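Local coordinates for protein ebony (Drosophila melanogaster, PDB 6DYM) that probably forms peptide bonds between beta-alanine and amines such as dopamine, this chain being the atypical C-terminal condensation domain of a nonribosomal peptide synthetase, at residues Q33-G38 with L94-F99; Q15-I20 with T75-D80; E135-M140 with S165-Q170. One frame throughout, in Å; residues are numbered along the deposited sequence. Where two conformers were deposited one is given.

In the fold
From the N terminus, helix 14-25 opens interaction 2 with residues 15-20, and the loop after it opens interaction 1 with residues 33-38. The chain then runs through helix 41-58 and strand 62-66 into strand 71-80, whose residues 75-80 close interaction 2, and helix 93-111 closes interaction 1 with residues 94-99. The two loops therefore cross rather than nest. Interaction 3 follows in series, residues 135-140 of helix 133-153 meeting the start of helix 166-174. Interaction 2 fixes the first helix to the central sheet, interaction 1 joins the inter-helix loop to helix 93-111, and interaction 3 links two helices of the C-terminal half; none touches another.

Interaction 1: residues Q33-G38 with L94-F99; sequences QWLKPG and LIVFEF
Leu-35 meets Ile-95 and Val-96 without any flat group between them; the nearest ring in the loop is Trp-34, one face of which is overlaid off-centre by its own neighbour, Gln-33, with CG 3.5 Å above the Trp-34 ring plane. Trp-34 NE1 is hydrogen-bonded to Gln-204 OE1 and the indole rests on Ala-200 and Pro-201, while Leu-35 points to the helix. The setting is a loop-on-helix contact of a GNAT-like fold: residues 33-38 join helices 14-25 and 41-58, and residues 94-99 form the first turns of helix 93-111.

One leucine carries the loop side. Its CG lies anti to the carbonyl carbon (chi1 -58°), and with chi2 at 175° CD1 is extended away from the loop backbone toward the helix. The two methyls share the work, one for each of two successive helical residues. Pro-196 touches both Leu-35 and Ile-95, extending this apolar patch. Lys-92, just ahead of the helix, donates NZ to the carbonyl oxygens of Leu-35 and Pro-37, a polar tie beside the apolar one. The patch is small, burying 116 Å² in all, yet Leu-35 and Val-96 are both buried. Leu-35 CD2 reaches Ile-95 CD1 at 4.3 Å, whereas Leu-35 CD1 fits closely against Val-96 CG2 at 3.6 Å.

Interaction 2: residues Q15-I20 with T75-D80; sequences QEVIDI and TALNFD
Thr-75 receives two side chains of helix 14-25 at once, Val-17 on its hydroxyl branch and Ile-20 on its methyl. Val-17 CG2 lies 3.9 Å from Thr-75 OG1, the two side chains crossing at about a right angle. Ile-20 CG2 comes to 4.1 Å from Thr-75 CG2, its partner approaching at a slant. The threonine torsion makes this division possible: OG1 sits anti to the backbone N (chi1 -170°), which leaves CG2 in the crowded position between N and the carbonyl carbon. Although Val-17 lays a methyl against it, the buried OG1 has a polar partner, a hydrogen bond with Phe-62 O on the adjoining strand.

Two residues further along the strand the contact thins. Leu-77 CD1 still reaches Val-17 CG1, but at 4.3 Å, so the valine spreads its two methyls over two strand residues, Thr-75 and Leu-77, that point the same way. The short helix and strand segments run nearly perpendicular, at 98°, with axes 9.8 Å apart, and the strand soon leaves the helix behind. Helix 41-58 packs alongside: Trp-52 touches Val-17, Leu-48 touches Leu-77 and, farther along the strand, Leu-55 touches Phe-79.

All four residues that meet are buried; an exposed polar strip of Gln-15, Glu-16 and Asp-19 faces solvent, while Ile-18, pointing away from the strand, is buried against Asn-49. In that strip Gln-15 NE2 donates to Asp-19 OD1 at 2.9 Å, one turn along, with a bent N-H...O angle of 147° and the acceptor approached from above the carboxylate plane. An amphipathic first helix laid across the antiparallel strands of the N-terminal half in this way is consistent with the GNAT acyltransferase fold, to which the strand order of this domain also corresponds.

Interaction 3: residues E135-M140 with S165-Q170; sequences ENIACM and SPLTQQ
Leu-167 reaches across from the start of helix 166-174 to Asn-136 and Ile-137 on helix 133-153. Followed outward, its CB is directed at the facing helix, and CG stands anti to the backbone N (chi1 174°), carrying the fork away from its own helix. At the fork the branches part. CD1 meets Ile-137 CD1 at 3.9 Å, methyl to methyl; Ile-137 bends at chi2 (-73°), which brings its CD1 to the leucine. CD2 lies 4.0 Å from Asn-136 ND2, a van der Waals contact in which the two side chains run antiparallel alongside each other. The amide is held by a hydrogen bond between Asn-136 OD1 and Thr-127 OG1, at the end of strand 119-127.

A second point of contact lies deeper: Thr-168 CG2 comes within 3.9 Å of Met-140 CE, as judged from one of two modelled methionine conformers. On the threonine's other branch, OG1 shares a 2.9 Å hydrogen bond with Ser-165 OG, the N-cap residue, which ties that branch to the helix start and leaves the methyl toward Met-140.

The helices are not in close backbone contact, their short axes staying 12.3 Å apart at 41°; only side-chain ends bridge them. A calcium ion lies about 8 Å from the Ile-137 side chain. Two helices starting after the neighbouring parallel strands 119-127 and 158-163 are characteristic of the GNAT fold, in whose acyltransferase members the pantetheine arm of acyl-CoA enters between such strands.

Interaction 1: residues Q33-G38 with L94-F99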
loop_
_atom_site.group_PDB
_atom_site.type_symbol
_atom_site.label_atom_id
_atom_site.label_comp_id
_atom_site.label_asym_id
_atom_site.label_seq_id
_atom_site.Cartn_x
_atom_site.Cartn_y
_atom_site.Cartn_z
ATOM N N GLN A 33 8.836 -2.143 12.190
ATOM C CA GLN A 33 9.201 -1.901 13.583
ATOM C C GLN A 33 9.973 -3.075 14.166
ATOM O O GLN A 33 10.743 -2.901 15.117
ATOM C CB GLN A 33 7.952 -1.625 14.421
ATOM C CG GLN A 33 7.053 -2.834 14.592
ATOM C CD GLN A 33 5.822 -2.544 15.433
ATOM O OE1 GLN A 33 5.901 -1.885 16.469
ATOM N NE2 GLN A 33 4.675 -3.028 14.978
ATOM N N TRP A 34 9.784 -4.272 13.615
ATOM C CA TRP A 34 10.475 -5.453 14.105
ATOM C C TRP A 34 11.822 -5.669 13.433
ATOM O O TRP A 34 12.592 -6.526 13.881
ATOM C CB TRP A 34 9.582 -6.686 13.923
ATOM C CG TRP A 34 8.224 -6.492 14.531
ATOM C CD1 TRP A 34 7.034 -6.399 13.870
ATOM C CD2 TRP A 34 7.922 -6.342 15.924
ATOM N NE1 TRP A 34 6.007 -6.206 14.767
ATOM C CE2 TRP A 34 6.526 -6.167 16.034
ATOM C CE3 TRP A 34 8.697 -6.340 17.089
ATOM C CZ2 TRP A 34 5.890 -5.993 17.263
ATOM C CZ3 TRP A 34 8.064 -6.167 18.307
ATOM C CH2 TRP A 34 6.673 -5.997 18.385
ATOM N N LEU A 35 12.127 -4.909 12.384
ATOM C CA LEU A 35 13.420 -4.968 11.717
ATOM C C LEU A 35 14.418 -3.967 12.279
ATOM O O LEU A 35 15.554 -3.910 11.794
ATOM C CB LEU A 35 13.254 -4.731 10.212
ATOM C CG LEU A 35 12.326 -5.680 9.456
ATOM C CD1 LEU A 35 12.177 -5.242 8.002
ATOM C CD2 LEU A 35 12.848 -7.100 9.539
ATOM N N LYS A 36 14.023 -3.178 13.275
ATOM C CA LYS A 36 14.946 -2.235 13.891
ATOM C C LYS A 36 16.087 -2.991 14.570
ATOM O O LYS A 36 15.870 -4.068 15.139
ATOM C CB LYS A 36 14.215 -1.355 14.908
ATOM C CG LYS A 36 13.241 -0.357 14.291
ATOM C CD LYS A 36 12.627 0.557 15.351
ATOM C CE LYS A 36 11.338 1.199 14.852
ATOM N NZ LYS A 36 11.488 1.771 13.480
ATOM N N PRO A 37 17.321 -2.471 14.518
ATOM C CA PRO A 37 17.643 -1.217 13.836
ATOM C C PRO A 37 18.050 -1.438 12.382
ATOM O O PRO A 37 18.144 -2.580 11.931
ATOM C CB PRO A 37 18.813 -0.674 14.655
ATOM C CG PRO A 37 19.438 -1.905 15.313
ATOM C CD PRO A 37 18.519 -3.086 15.111
ATOM N N GLY A 38 18.283 -0.357 11.657
ATOM C CA GLY A 38 18.729 -0.436 10.290
ATOM C C GLY A 38 17.700 -0.091 9.231
ATOM O O GLY A 38 17.915 -0.426 8.059
ATOM N N LEU A 94 13.784 -5.099 1.876
ATOM C CA LEU A 94 13.647 -6.256 1.000
ATOM C C LEU A 94 12.985 -7.422 1.722
ATOM O O LEU A 94 12.231 -8.184 1.111
ATOM C CB LEU A 94 15.015 -6.670 0.461
ATOM C CG LEU A 94 15.054 -7.925 -0.415
ATOM C CD1 LEU A 94 14.290 -7.690 -1.708
ATOM C CD2 LEU A 94 16.493 -8.342 -0.703
ATOM N N ILE A 95 13.256 -7.577 3.018
ATOM C CA ILE A 95 12.587 -8.612 3.798
ATOM C C ILE A 95 11.082 -8.377 3.809
ATOM O O ILE A 95 10.292 -9.324 3.699
ATOM C CB ILE A 95 13.166 -8.661 5.222
ATOM C CG1 ILE A 95 14.672 -8.938 5.171
ATOM C CG2 ILE A 95 12.435 -9.711 6.059
ATOM C CD1 ILE A 95 15.325 -9.026 6.531
ATOM N N VAL A 96 10.661 -7.114 3.935
ATOM C CA VAL A 96 9.233 -6.791 3.909
ATOM C C VAL A 96 8.622 -7.180 2.568
ATOM O O VAL A 96 7.569 -7.825 2.507
ATOM C CB VAL A 96 9.007 -5.299 4.216
ATOM C CG1 VAL A 96 7.551 -4.936 3.993
ATOM C CG2 VAL A 96 9.409 -4.986 5.644
ATOM N N PHE A 97 9.275 -6.793 1.468
ATOM C CA PHE A 97 8.726 -7.109 0.154
ATOM C C PHE A 97 8.741 -8.607 -0.124
ATOM O O PHE A 97 7.835 -9.119 -0.791
ATOM C CB PHE A 97 9.489 -6.354 -0.931
ATOM C CG PHE A 97 9.114 -4.906 -1.023
ATOM C CD1 PHE A 97 8.098 -4.491 -1.868
ATOM C CD2 PHE A 97 9.763 -3.960 -0.248
ATOM C CE1 PHE A 97 7.746 -3.154 -1.947
ATOM C CE2 PHE A 97 9.415 -2.619 -0.324
ATOM C CZ PHE A 97 8.404 -2.218 -1.174
ATOM N N GLU A 98 9.747 -9.331 0.374
ATOM C CA GLU A 98 9.743 -10.777 0.189
ATOM C C GLU A 98 8.619 -11.425 0.989
ATOM O O GLU A 98 7.987 -12.379 0.521
ATOM C CB GLU A 98 11.100 -11.362 0.571
ATOM C CG GLU A 98 12.218 -10.978 -0.391
ATOM C CD GLU A 98 13.523 -11.704 -0.107
ATOM O OE1 GLU A 98 13.630 -12.362 0.949
ATOM O OE2 GLU A 98 14.448 -11.609 -0.942
ATOM N N PHE A 99 8.344 -10.911 2.193
ATOM C CA PHE A 99 7.226 -11.428 2.976
ATOM C C PHE A 99 5.894 -11.147 2.291
ATOM O O PHE A 99 4.999 -12.001 2.290
ATOM C CB PHE A 99 7.240 -10.822 4.380
ATOM C CG PHE A 99 6.004 -11.127 5.189
ATOM C CD1 PHE A 99 5.650 -12.438 5.472
ATOM C CD2 PHE A 99 5.207 -10.102 5.682
ATOM C CE1 PHE A 99 4.520 -12.728 6.222
ATOM C CE2 PHE A 99 4.075 -10.384 6.431
ATOM C CZ PHE A 99 3.732 -11.702 6.700
#

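Interaction 2: residues Q15-I20 with T75-D80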
loop_
_atom_site.group_PDB
_atom_site.type_symbol
_atom_site.label_atom_id
_atom_site.label_comp_id
_atom_site.label_asym_id
_atom_site.label_seq_id
_atom_site.Cartn_x
_atom_site.Cartn_y
_atom_site.Cartn_z
ATOM N N GLN A 15 7.895 15.081 -4.472
ATOM C CA GLN A 15 8.342 15.382 -3.115
ATOM C C GLN A 15 7.183 15.347 -2.128
ATOM O O GLN A 15 7.336 14.863 -1.002
ATOM C CB GLN A 15 9.039 16.738 -3.065
ATOM C CG GLN A 15 9.794 16.960 -1.769
ATOM C CD GLN A 15 10.831 15.880 -1.520
ATOM O OE1 GLN A 15 11.649 15.580 -2.389
ATOM N NE2 GLN A 15 10.793 15.280 -0.334
ATOM N N GLU A 16 6.018 15.861 -2.530
ATOM C CA GLU A 16 4.852 15.804 -1.657
ATOM C C GLU A 16 4.454 14.360 -1.372
ATOM O O GLU A 16 4.140 14.010 -0.230
ATOM C CB GLU A 16 3.692 16.584 -2.281
ATOM C CG GLU A 16 3.913 18.094 -2.319
ATOM C CD GLU A 16 3.019 18.804 -3.324
ATOM O OE1 GLU A 16 3.350 18.803 -4.532
ATOM O OE2 GLU A 16 1.987 19.369 -2.906
ATOM N N VAL A 17 4.486 13.502 -2.395
ATOM C CA VAL A 17 4.147 12.095 -2.200
ATOM C C VAL A 17 5.189 11.407 -1.324
ATOM O O VAL A 17 4.850 10.612 -0.440
ATOM C CB VAL A 17 3.992 11.393 -3.562
ATOM C CG1 VAL A 17 4.086 9.874 -3.409
ATOM C CG2 VAL A 17 2.682 11.795 -4.215
ATOM N N ILE A 18 6.469 11.709 -1.546
ATOM C CA ILE A 18 7.526 11.108 -0.735
ATOM C C ILE A 18 7.352 11.493 0.728
ATOM O O ILE A 18 7.439 10.649 1.628
ATOM C CB ILE A 18 8.910 11.520 -1.267
ATOM C CG1 ILE A 18 9.293 10.660 -2.470
ATOM C CG2 ILE A 18 9.961 11.411 -0.167
ATOM C CD1 ILE A 18 10.510 11.172 -3.226
ATOM N N ASP A 19 7.093 12.778 0.983
ATOM C CA ASP A 19 6.889 13.239 2.353
ATOM C C ASP A 19 5.749 12.489 3.029
ATOM O O ASP A 19 5.866 12.088 4.193
ATOM C CB ASP A 19 6.617 14.743 2.362
ATOM C CG ASP A 19 7.813 15.552 1.904
ATOM O OD1 ASP A 19 8.939 15.009 1.943
ATOM O OD2 ASP A 19 7.628 16.724 1.503
ATOM N N ILE A 20 4.638 12.292 2.319
ATOM C CA ILE A 20 3.500 11.596 2.912
ATOM C C ILE A 20 3.850 10.142 3.205
ATOM O O ILE A 20 3.552 9.626 4.288
ATOM C CB ILE A 20 2.264 11.718 2.002
ATOM C CG1 ILE A 20 1.663 13.119 2.127
ATOM C CG2 ILE A 20 1.217 10.655 2.358
ATOM C CD1 ILE A 20 0.359 13.294 1.398
ATOM N N THR A 75 -2.435 9.954 -0.473
ATOM C CA THR A 75 -2.082 9.435 -1.785
ATOM C C THR A 75 -2.314 7.930 -1.830
ATOM O O THR A 75 -2.153 7.227 -0.828
ATOM C CB THR A 75 -0.628 9.772 -2.161
ATOM O OG1 THR A 75 -0.413 9.457 -3.542
ATOM C CG2 THR A 75 0.371 8.986 -1.306
ATOM N N ALA A 76 -2.705 7.455 -3.009
ATOM C CA ALA A 76 -2.933 6.036 -3.265
ATOM C C ALA A 76 -2.112 5.645 -4.486
ATOM O O ALA A 76 -2.376 6.128 -5.593
ATOM C CB ALA A 76 -4.416 5.744 -3.487
ATOM N N LEU A 77 -1.120 4.784 -4.285
ATOM C CA LEU A 77 -0.231 4.335 -5.351
ATOM C C LEU A 77 -0.636 2.927 -5.773
ATOM O O LEU A 77 -0.696 2.020 -4.937
ATOM C CB LEU A 77 1.226 4.366 -4.888
ATOM C CG LEU A 77 1.663 5.672 -4.217
ATOM C CD1 LEU A 77 3.156 5.660 -3.928
ATOM C CD2 LEU A 77 1.291 6.870 -5.085
ATOM N N ASN A 78 -0.922 2.752 -7.062
ATOM C CA ASN A 78 -1.451 1.507 -7.590
ATOM C C ASN A 78 -0.684 1.095 -8.833
ATOM O O ASN A 78 -0.205 1.938 -9.595
ATOM C CB ASN A 78 -2.931 1.636 -7.939
ATOM C CG ASN A 78 -3.740 2.173 -6.794
ATOM O OD1 ASN A 78 -3.734 1.599 -5.712
ATOM N ND2 ASN A 78 -4.429 3.292 -7.014
ATOM N N PHE A 79 -0.597 -0.221 -9.031
ATOM C CA PHE A 79 -0.049 -0.824 -10.235
ATOM C C PHE A 79 -0.957 -1.963 -10.677
ATOM O O PHE A 79 -1.693 -2.546 -9.877
ATOM C CB PHE A 79 1.354 -1.399 -10.017
ATOM C CG PHE A 79 2.460 -0.394 -10.119
ATOM C CD1 PHE A 79 2.702 0.273 -11.307
ATOM C CD2 PHE A 79 3.288 -0.153 -9.037
ATOM C CE1 PHE A 79 3.730 1.181 -11.404
ATOM C CE2 PHE A 79 4.320 0.756 -9.128
ATOM C CZ PHE A 79 4.542 1.420 -10.312
ATOM N N ASP A 80 -0.900 -2.269 -11.965
ATOM C CA ASP A 80 -1.344 -3.572 -12.433
ATOM C C ASP A 80 -0.471 -4.635 -11.781
ATOM O O ASP A 80 0.752 -4.628 -11.951
ATOM C CB ASP A 80 -1.247 -3.634 -13.958
ATOM C CG ASP A 80 -1.819 -4.923 -14.543
ATOM O OD1 ASP A 80 -1.829 -5.966 -13.856
ATOM O OD2 ASP A 80 -2.258 -4.891 -15.709
#

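Interaction 3: residues E135-M140 with S165-Q170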
loop_
_atom_site.group_PDB
_atom_site.type_symbol
_atom_site.label_atom_id
_atom_site.label_comp_id
_atom_site.label_asym_id
_atom_site.label_seq_id
_atom_site.Cartn_x
_atom_site.Cartn_y
_atom_site.Cartn_z
ATOM N N GLU A 135 -9.929 13.594 10.294
ATOM C CA GLU A 135 -9.439 13.829 8.939
ATOM C C GLU A 135 -8.776 12.585 8.362
ATOM O O GLU A 135 -8.899 12.309 7.162
ATOM C CB GLU A 135 -8.468 15.011 8.932
ATOM C CG GLU A 135 -9.127 16.358 9.197
ATOM C CD GLU A 135 -8.132 17.434 9.621
ATOM O OE1 GLU A 135 -7.020 17.096 10.087
ATOM O OE2 GLU A 135 -8.468 18.628 9.482
ATOM N N ASN A 136 -8.068 11.823 9.194
ATOM C CA ASN A 136 -7.428 10.606 8.707
ATOM C C ASN A 136 -8.471 9.588 8.262
ATOM O O ASN A 136 -8.372 9.011 7.174
ATOM C CB ASN A 136 -6.522 10.023 9.791
ATOM C CG ASN A 136 -5.695 8.859 9.289
ATOM O OD1 ASN A 136 -4.922 8.992 8.337
ATOM N ND2 ASN A 136 -5.856 7.705 9.923
ATOM N N ILE A 137 -9.497 9.373 9.087
ATOM C CA ILE A 137 -10.549 8.424 8.738
ATOM C C ILE A 137 -11.312 8.894 7.504
ATOM O O ILE A 137 -11.629 8.098 6.611
ATOM C CB ILE A 137 -11.480 8.215 9.945
ATOM C CG1 ILE A 137 -10.789 7.328 10.983
ATOM C CG2 ILE A 137 -12.813 7.620 9.516
ATOM C CD1 ILE A 137 -10.705 5.869 10.577
ATOM N N ALA A 138 -11.615 10.191 7.426
ATOM C CA ALA A 138 -12.294 10.710 6.241
ATOM C C ALA A 138 -11.454 10.497 4.986
ATOM O O ALA A 138 -11.974 10.078 3.945
ATOM C CB ALA A 138 -12.619 12.194 6.423
ATOM N N CYS A 139 -10.150 10.779 5.063
ATOM C CA CYS A 139 -9.296 10.614 3.892
ATOM C C CYS A 139 -9.200 9.146 3.483
ATOM O O CYS A 139 -9.263 8.825 2.291
ATOM C CB CYS A 139 -7.911 11.201 4.167
ATOM S SG CYS A 139 -6.871 11.393 2.693
ATOM N N MET A 140 -9.080 8.238 4.457
ATOM C CA MET A 140 -9.012 6.815 4.134
ATOM C C MET A 140 -10.285 6.345 3.441
ATOM O O MET A 140 -10.224 5.639 2.426
ATOM C CB MET A 140 -8.757 5.997 5.402
ATOM C CG MET A 140 -7.362 6.177 5.988
ATOM S SD MET A 140 -6.055 5.626 4.869
ATOM C CE MET A 140 -6.060 3.864 5.196
ATOM N N SER A 165 -1.867 -3.362 8.882
ATOM C CA SER A 165 -2.205 -2.643 10.098
ATOM C C SER A 165 -3.654 -2.924 10.473
ATOM O O SER A 165 -4.481 -3.208 9.599
ATOM C CB SER A 165 -1.994 -1.130 9.941
ATOM O OG SER A 165 -3.092 -0.518 9.286
ATOM N N PRO A 166 -3.989 -2.879 11.764
ATOM C CA PRO A 166 -5.375 -3.188 12.156
ATOM C C PRO A 166 -6.400 -2.280 11.492
ATOM O O PRO A 166 -7.484 -2.747 11.124
ATOM C CB PRO A 166 -5.350 -3.023 13.683
ATOM C CG PRO A 166 -3.907 -3.222 14.065
ATOM C CD PRO A 166 -3.110 -2.664 12.927
ATOM N N LEU A 167 -6.070 -1.004 11.287
ATOM C CA LEU A 167 -7.038 -0.077 10.706
ATOM C C LEU A 167 -7.278 -0.379 9.232
ATOM O O LEU A 167 -8.423 -0.362 8.765
ATOM C CB LEU A 167 -6.558 1.365 10.884
ATOM C CG LEU A 167 -7.389 2.455 10.197
ATOM C CD1 LEU A 167 -8.849 2.409 10.654
ATOM C CD2 LEU A 167 -6.787 3.826 10.466
ATOM N N THR A 168 -6.206 -0.629 8.467
ATOM C CA THR A 168 -6.397 -0.945 7.053
ATOM C C THR A 168 -7.073 -2.297 6.878
ATOM O O THR A 168 -7.853 -2.479 5.938
ATOM C CB THR A 168 -5.064 -0.921 6.296
ATOM O OG1 THR A 168 -4.122 -1.797 6.929
ATOM C CG2 THR A 168 -4.494 0.500 6.251
ATOM N N GLN A 169 -6.791 -3.249 7.772
ATOM C CA GLN A 169 -7.461 -4.546 7.715
ATOM C C GLN A 169 -8.953 -4.413 7.991
ATOM O O GLN A 169 -9.775 -5.018 7.295
ATOM C CB GLN A 169 -6.822 -5.513 8.712
ATOM C CG GLN A 169 -5.384 -5.896 8.353
ATOM C CD GLN A 169 -4.644 -6.539 9.507
ATOM O OE1 GLN A 169 -5.163 -6.615 10.624
ATOM N NE2 GLN A 169 -3.411 -6.983 9.252
ATOM N N GLN A 170 -9.321 -3.628 9.005
ATOM C CA GLN A 170 -10.732 -3.479 9.347
ATOM C C GLN A 170 -11.475 -2.676 8.286
ATOM O O GLN A 170 -12.624 -2.992 7.951
ATOM C CB GLN A 170 -10.859 -2.818 10.717
ATOM C CG GLN A 170 -12.295 -2.639 11.203
ATOM C CD GLN A 170 -12.364 -2.410 12.701
ATOM O OE1 GLN A 170 -11.386 -1.981 13.313
ATOM N NE2 GLN A 170 -13.516 -2.701 13.300
#